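Local coordinates for CBS domain protein/ACT domain protein (Thermotoga maritima, PDB 1VR9) that is of unknown function but carries a pair of CBS domains and an ACT domain, an architecture consistent with a regulatory, ligand-sensing role, at residues K14-V19 with V85-N90; P81-H86 with Y105-D110. One frame throughout, in Å; residues are numbered along the deposited sequence.

Contact 1. Residues K14-V19 with V85-N90; sequences KVKKWV and VHEEDN
Val15 has the most surface buried here, followed by Lys14 and Glu87. Val15 sits on the bend 85-90, which holds a type I beta turn from His86 to Asp89. Its backbone N donates to Asp89 O at 2.9 Å. This bond is nearly straight, with 174° at the hydrogen, and lies in the carbonyl plane. Lys14 and Asn90 form a single backbone bridge around it. The side chain of Val15 points toward the turn and spreads its two methyls along it. CG1, anti to the backbone N, reaches Val85 CG2 at 4.1 Å and also lies near His86 O. CG2 packs on Asp89 CB and near the carbonyl of Asn90.

The Lys14 chain is bent at chi2 and chi3, -59° and -71°, and so curls back along Asn90, the two side chains pointing the same way. Its NZ donates to Asn90 OD1 at 3.0 Å, from above the carbonyl plane. A weak bond to Glu88 O, 2.9 Å from the same NZ, adds a second acceptor.

Glu87 meets Lys16. Its carbonyl O takes a weak bond from Lys16 N. The extended Lys16 chain crosses the Glu87 side chain obliquely, and NZ stays 4.6 Å from Glu87 OE2, beyond a salt bridge. Within the turn, Asp89 OD2 accepts from His86 N at 2.9 Å and ties the turn's last residue to its first.

The chemistry is mainly polar: one straight backbone bond to a turn carbonyl, a lysine held by an asparagine side chain, two weak bonds to further turn carbonyls, and one valine pair. The contact thus fastens the N-terminal segment to the second CBS domain, and the nearby carboxylates probably add a diffuse electrostatic pull on the lysines.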
loop_
_atom_site.group_PDB
_atom_site.type_symbol
_atom_site.label_atom_id
_atom_site.label_comp_id
_atom_site.label_asym_id
_atom_site.label_seq_id
_atom_site.Cartn_x
_atom_site.Cartn_y
_atom_site.Cartn_z
ATOM N N LYS A 14 18.331 2.542 -3.400
ATOM C CA LYS A 14 17.536 2.278 -2.208
ATOM C C LYS A 14 16.054 2.622 -2.401
ATOM O O LYS A 14 15.700 3.503 -3.187
ATOM C CB LYS A 14 18.084 3.081 -1.040
ATOM C CG LYS A 14 19.595 2.936 -0.822
ATOM C CD LYS A 14 20.014 1.491 -0.577
ATOM C CE LYS A 14 19.552 1.002 0.787
ATOM N NZ LYS A 14 20.335 -0.180 1.255
ATOM N N VAL A 15 15.210 1.908 -1.660
ATOM C CA VAL A 15 13.759 2.152 -1.586
ATOM C C VAL A 15 13.433 3.607 -1.233
ATOM O O VAL A 15 12.577 4.222 -1.861
ATOM C CB VAL A 15 13.126 1.202 -0.530
ATOM C CG1 VAL A 15 11.705 1.655 -0.084
ATOM C CG2 VAL A 15 13.107 -0.234 -1.063
ATOM N N LYS A 16 14.130 4.153 -0.239
ATOM C CA LYS A 16 13.849 5.510 0.234
ATOM C C LYS A 16 13.831 6.545 -0.892
ATOM O O LYS A 16 13.082 7.513 -0.832
ATOM C CB LYS A 16 14.849 5.932 1.323
ATOM C CG LYS A 16 14.345 7.066 2.196
ATOM C CD LYS A 16 15.137 7.157 3.491
ATOM C CE LYS A 16 14.629 8.277 4.390
ATOM N NZ LYS A 16 15.542 8.522 5.524
ATOM N N LYS A 17 14.641 6.336 -1.923
ATOM C CA LYS A 17 14.705 7.268 -3.044
ATOM C C LYS A 17 13.388 7.341 -3.823
ATOM O O LYS A 17 13.077 8.374 -4.420
ATOM C CB LYS A 17 15.853 6.899 -3.997
ATOM C CG LYS A 17 16.137 7.945 -5.076
ATOM C CD LYS A 17 15.355 7.694 -6.367
ATOM C CE LYS A 17 15.094 8.988 -7.130
ATOM N NZ LYS A 17 13.856 8.916 -7.969
ATOM N N TRP A 18 12.615 6.253 -3.801
ATOM C CA TRP A 18 11.446 6.103 -4.671
ATOM C C TRP A 18 10.103 6.191 -3.912
ATOM O O TRP A 18 9.034 6.028 -4.498
ATOM C CB TRP A 18 11.562 4.775 -5.437
ATOM C CG TRP A 18 12.821 4.687 -6.273
ATOM C CD1 TRP A 18 14.018 4.146 -5.892
ATOM C CD2 TRP A 18 13.013 5.188 -7.599
ATOM N NE1 TRP A 18 14.934 4.272 -6.900
ATOM C CE2 TRP A 18 14.350 4.916 -7.958
ATOM C CE3 TRP A 18 12.191 5.862 -8.514
ATOM C CZ2 TRP A 18 14.879 5.269 -9.205
ATOM C CZ3 TRP A 18 12.711 6.219 -9.744
ATOM C CH2 TRP A 18 14.058 5.931 -10.080
ATOM N N VAL A 19 10.153 6.451 -2.613
ATOM C CA VAL A 19 8.930 6.547 -1.810
ATOM C C VAL A 19 8.088 7.768 -2.163
ATOM O O VAL A 19 8.618 8.869 -2.333
ATOM C CB VAL A 19 9.247 6.591 -0.304
ATOM C CG1 VAL A 19 8.010 6.896 0.511
ATOM C CG2 VAL A 19 9.851 5.283 0.125
ATOM N N VAL A 85 7.924 -3.342 2.477
ATOM C CA VAL A 85 9.391 -3.298 2.553
ATOM C C VAL A 85 9.812 -2.199 3.540
ATOM O O VAL A 85 9.003 -1.367 3.892
ATOM C CB VAL A 85 10.044 -3.066 1.175
ATOM C CG1 VAL A 85 9.803 -4.257 0.301
ATOM C CG2 VAL A 85 9.558 -1.778 0.504
ATOM N N HIS A 86 11.071 -2.218 3.974
ATOM C CA HIS A 86 11.584 -1.206 4.907
ATOM C C HIS A 86 12.222 -0.037 4.148
ATOM O O HIS A 86 12.691 -0.196 3.036
ATOM C CB HIS A 86 12.605 -1.826 5.876
ATOM C CG HIS A 86 11.982 -2.595 6.996
ATOM N ND1 HIS A 86 11.634 -3.928 6.891
ATOM C CD2 HIS A 86 11.645 -2.217 8.253
ATOM C CE1 HIS A 86 11.121 -4.336 8.039
ATOM N NE2 HIS A 86 11.114 -3.318 8.881
ATOM N N GLU A 87 12.250 1.138 4.771
ATOM C CA GLU A 87 12.871 2.319 4.155
ATOM C C GLU A 87 14.291 2.080 3.643
ATOM O O GLU A 87 14.692 2.627 2.612
ATOM C CB GLU A 87 12.969 3.452 5.167
ATOM C CG GLU A 87 11.660 4.136 5.499
ATOM C CD GLU A 87 11.879 5.384 6.349
ATOM O OE1 GLU A 87 12.445 5.287 7.468
ATOM O OE2 GLU A 87 11.478 6.473 5.894
ATOM N N GLU A 88 15.068 1.316 4.401
ATOM C CA GLU A 88 16.496 1.153 4.108
ATOM C C GLU A 88 16.820 -0.073 3.236
ATOM O O GLU A 88 17.997 -0.397 3.009
ATOM C CB GLU A 88 17.268 1.099 5.422
ATOM C CG GLU A 88 17.141 2.373 6.259
ATOM C CD GLU A 88 17.881 3.563 5.661
ATOM O OE1 GLU A 88 18.759 3.366 4.791
ATOM O OE2 GLU A 88 17.581 4.706 6.064
ATOM N N ASP A 89 15.786 -0.757 2.758
ATOM C CA ASP A 89 15.978 -1.851 1.801
ATOM C C ASP A 89 16.428 -1.334 0.431
ATOM O O ASP A 89 16.280 -0.153 0.089
ATOM C CB ASP A 89 14.697 -2.683 1.619
ATOM C CG ASP A 89 14.348 -3.511 2.845
ATOM O OD1 ASP A 89 15.239 -3.718 3.711
ATOM O OD2 ASP A 89 13.174 -3.940 2.948
ATOM N N ASN A 90 16.975 -2.254 -0.345
ATOM C CA ASN A 90 17.326 -1.986 -1.726
ATOM C C ASN A 90 16.085 -2.102 -2.582
ATOM O O ASN A 90 15.230 -2.970 -2.352
ATOM C CB ASN A 90 18.377 -2.985 -2.204
ATOM C CG ASN A 90 19.681 -2.862 -1.454
ATOM O OD1 ASN A 90 20.209 -1.761 -1.272
ATOM N ND2 ASN A 90 20.219 -4.001 -1.014
#

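Contact 2. Residues P81-H86 with Y105-D110; sequences PDFFVH and YLPVVD
Backbone hydrogen bonds join the two segments as parallel strands. Val85 N donates to Pro107 O at 3.0 Å, in the carbonyl plane. Val85 O in turn accepts from Val109 N at 2.9 Å, nearly along its C=O axis. Val85 therefore uses both its N-H and its carbonyl on the same neighbour, pairing with Val108, while His86 pairs with Val109. Three CA-H...O contacts, among them Val108 CA to Val85 O at 3.3 Å, line the same seam.

Two CH-pi contacts stand out. Leu106 CD1 lies over the centre of the Phe83 ring, 3.8 Å from its centroid and 13° off the normal. Phe83 CG is anti to the backbone N, chi1 -176°, and this swings the ring out to the leucine. Tyr105 O meets the edge of that ring, near its plane. Val109 CG2 lies over one face of the His86 ring, offset toward the rim.

Apolar packing fills in the rest. Phe83 CD2 touches Pro107 CD at 3.6 Å, the side chains crossing at about a right angle. Val85 CG2 meets Leu106 CD2 at 3.7 Å. Phe84 CD1 reaches Val109 CG2 at 3.7 Å. The carbonyl O of Phe83 is buried against the Pro107 ring without a polar partner. An alanine in place of Phe83 would remove the ring over Leu106 and beside Pro107, and would probably loosen the packing at this end of the pair.

Both strands belong to a beta-alpha-beta unit, with helix 91-100 between them. That helix covers the side of Val85 and Leu106, through His93, Leu97, Ala94 and Phe98. Phe56 of strand 56-61 touches Phe84, Pro107 and Val109, and strand 115-120 runs antiparallel along the far edge of strand 105-109.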
loop_
_atom_site.group_PDB
_atom_site.type_symbol
_atom_site.label_atom_id
_atom_site.label_comp_id
_atom_site.label_asym_id
_atom_site.label_seq_id
_atom_site.Cartn_x
_atom_site.Cartn_y
_atom_site.Cartn_z
ATOM N N PRO A 81 -1.015 -8.682 5.440
ATOM C CA PRO A 81 -0.247 -8.038 6.499
ATOM C C PRO A 81 1.275 -8.121 6.304
ATOM O O PRO A 81 1.996 -7.377 6.976
ATOM C CB PRO A 81 -0.678 -8.792 7.769
ATOM C CG PRO A 81 -1.253 -10.046 7.305
ATOM C CD PRO A 81 -1.789 -9.834 5.939
ATOM N N ASP A 82 1.743 -9.018 5.435
ATOM C CA ASP A 82 3.181 -9.238 5.225
ATOM C C ASP A 82 3.727 -8.497 4.008
ATOM O O ASP A 82 4.915 -8.644 3.678
ATOM C CB ASP A 82 3.489 -10.742 5.094
ATOM C CG ASP A 82 2.905 -11.569 6.239
ATOM O OD1 ASP A 82 3.257 -11.322 7.427
ATOM O OD2 ASP A 82 2.085 -12.482 5.965
ATOM N N PHE A 83 2.869 -7.709 3.345
ATOM C CA PHE A 83 3.209 -7.041 2.078
ATOM C C PHE A 83 3.762 -5.643 2.358
ATOM O O PHE A 83 3.029 -4.658 2.396
ATOM C CB PHE A 83 1.986 -6.982 1.145
ATOM C CG PHE A 83 2.269 -6.412 -0.209
ATOM C CD1 PHE A 83 3.064 -7.103 -1.134
ATOM C CD2 PHE A 83 1.685 -5.202 -0.616
ATOM C CE1 PHE A 83 3.302 -6.585 -2.401
ATOM C CE2 PHE A 83 1.907 -4.702 -1.859
ATOM C CZ PHE A 83 2.735 -5.393 -2.768
ATOM N N PHE A 84 5.075 -5.576 2.568
ATOM C CA PHE A 84 5.748 -4.324 2.864
ATOM C C PHE A 84 7.246 -4.475 2.597
ATOM O O PHE A 84 7.763 -5.586 2.534
ATOM C CB PHE A 84 5.547 -3.925 4.350
ATOM C CG PHE A 84 6.170 -4.888 5.332
ATOM C CD1 PHE A 84 7.510 -4.802 5.661
ATOM C CD2 PHE A 84 5.418 -5.911 5.892
ATOM C CE1 PHE A 84 8.088 -5.707 6.536
ATOM C CE2 PHE A 84 5.966 -6.800 6.759
ATOM C CZ PHE A 84 7.308 -6.713 7.095
ATOM N N VAL A 85 7.924 -3.342 2.477
ATOM C CA VAL A 85 9.391 -3.298 2.553
ATOM C C VAL A 85 9.812 -2.199 3.540
ATOM O O VAL A 85 9.003 -1.367 3.892
ATOM C CB VAL A 85 10.044 -3.066 1.175
ATOM C CG1 VAL A 85 9.803 -4.257 0.301
ATOM C CG2 VAL A 85 9.558 -1.778 0.504
ATOM N N HIS A 86 11.071 -2.218 3.974
ATOM C CA HIS A 86 11.584 -1.206 4.907
ATOM C C HIS A 86 12.222 -0.037 4.148
ATOM O O HIS A 86 12.691 -0.196 3.036
ATOM C CB HIS A 86 12.605 -1.826 5.876
ATOM C CG HIS A 86 11.982 -2.595 6.996
ATOM N ND1 HIS A 86 11.634 -3.928 6.891
ATOM C CD2 HIS A 86 11.645 -2.217 8.253
ATOM C CE1 HIS A 86 11.121 -4.336 8.039
ATOM N NE2 HIS A 86 11.114 -3.318 8.881
ATOM N N TYR A 105 0.579 -0.260 -5.212
ATOM C CA TYR A 105 1.339 0.418 -4.187
ATOM C C TYR A 105 1.866 -0.549 -3.137
ATOM O O TYR A 105 1.100 -1.341 -2.557
ATOM C CB TYR A 105 0.499 1.500 -3.504
ATOM C CG TYR A 105 -0.032 2.535 -4.440
ATOM C CD1 TYR A 105 0.701 3.673 -4.718
ATOM C CD2 TYR A 105 -1.295 2.410 -5.016
ATOM C CE1 TYR A 105 0.211 4.660 -5.569
ATOM C CE2 TYR A 105 -1.788 3.384 -5.871
ATOM C CZ TYR A 105 -1.041 4.507 -6.136
ATOM O OH TYR A 105 -1.549 5.476 -6.993
ATOM N N LEU A 106 3.178 -0.510 -2.939
ATOM C CA LEU A 106 3.879 -1.334 -1.962
ATOM C C LEU A 106 4.140 -0.502 -0.680
ATOM O O LEU A 106 4.814 0.549 -0.717
ATOM C CB LEU A 106 5.191 -1.860 -2.555
ATOM C CG LEU A 106 6.171 -2.547 -1.613
ATOM C CD1 LEU A 106 5.590 -3.804 -1.012
ATOM C CD2 LEU A 106 7.453 -2.877 -2.341
ATOM N N PRO A 107 3.553 -0.923 0.449
ATOM C CA PRO A 107 3.802 -0.217 1.698
ATOM C C PRO A 107 5.276 -0.192 2.108
ATOM O O PRO A 107 5.986 -1.183 1.915
ATOM C CB PRO A 107 2.954 -1.008 2.717
ATOM C CG PRO A 107 1.906 -1.606 1.938
ATOM C CD PRO A 107 2.565 -1.996 0.642
ATOM N N VAL A 108 5.715 0.955 2.620
ATOM C CA VAL A 108 7.064 1.158 3.158
ATOM C C VAL A 108 6.974 1.485 4.638
ATOM O O VAL A 108 6.197 2.346 5.047
ATOM C CB VAL A 108 7.811 2.298 2.407
ATOM C CG1 VAL A 108 9.183 2.548 3.004
ATOM C CG2 VAL A 108 7.898 1.955 0.912
ATOM N N VAL A 109 7.777 0.804 5.434
ATOM C CA VAL A 109 7.700 0.949 6.887
ATOM C C VAL A 109 9.081 1.211 7.496
ATOM O O VAL A 109 10.115 0.969 6.860
ATOM C CB VAL A 109 7.044 -0.293 7.564
ATOM C CG1 VAL A 109 5.630 -0.535 7.043
ATOM C CG2 VAL A 109 7.897 -1.516 7.367
ATOM N N ASP A 110 9.085 1.715 8.729
ATOM C CA ASP A 110 10.323 1.866 9.503
ATOM C C ASP A 110 10.507 0.635 10.381
ATOM O O ASP A 110 9.764 -0.333 10.265
ATOM C CB ASP A 110 10.339 3.190 10.303
ATOM C CG ASP A 110 9.359 3.210 11.469
ATOM O OD1 ASP A 110 8.811 2.155 11.844
ATOM O OD2 ASP A 110 9.156 4.307 12.048
#

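In the fold
Both contacts use strand 85-86 and share Val85 and His86. Contact 2 is the buried one, its centre about 7 Å from the centre of the chain. There, parallel strand pairing and apolar packing hold the sheet of the second CBS domain together. Contact 1 is only partly buried, and its centre lies about 14 Å from that point, where the same strand ends in a turn. Its bonds run to turn carbonyls, two of them weakly, and to an asparagine side chain, and its outer parts are charged. The two meet directly. Glu87 N probably bonds to Val109 O, which carries the pairing one step past the strand. Val15 and Val19 pack on Val108, so the N-terminal segment also reaches the sheet.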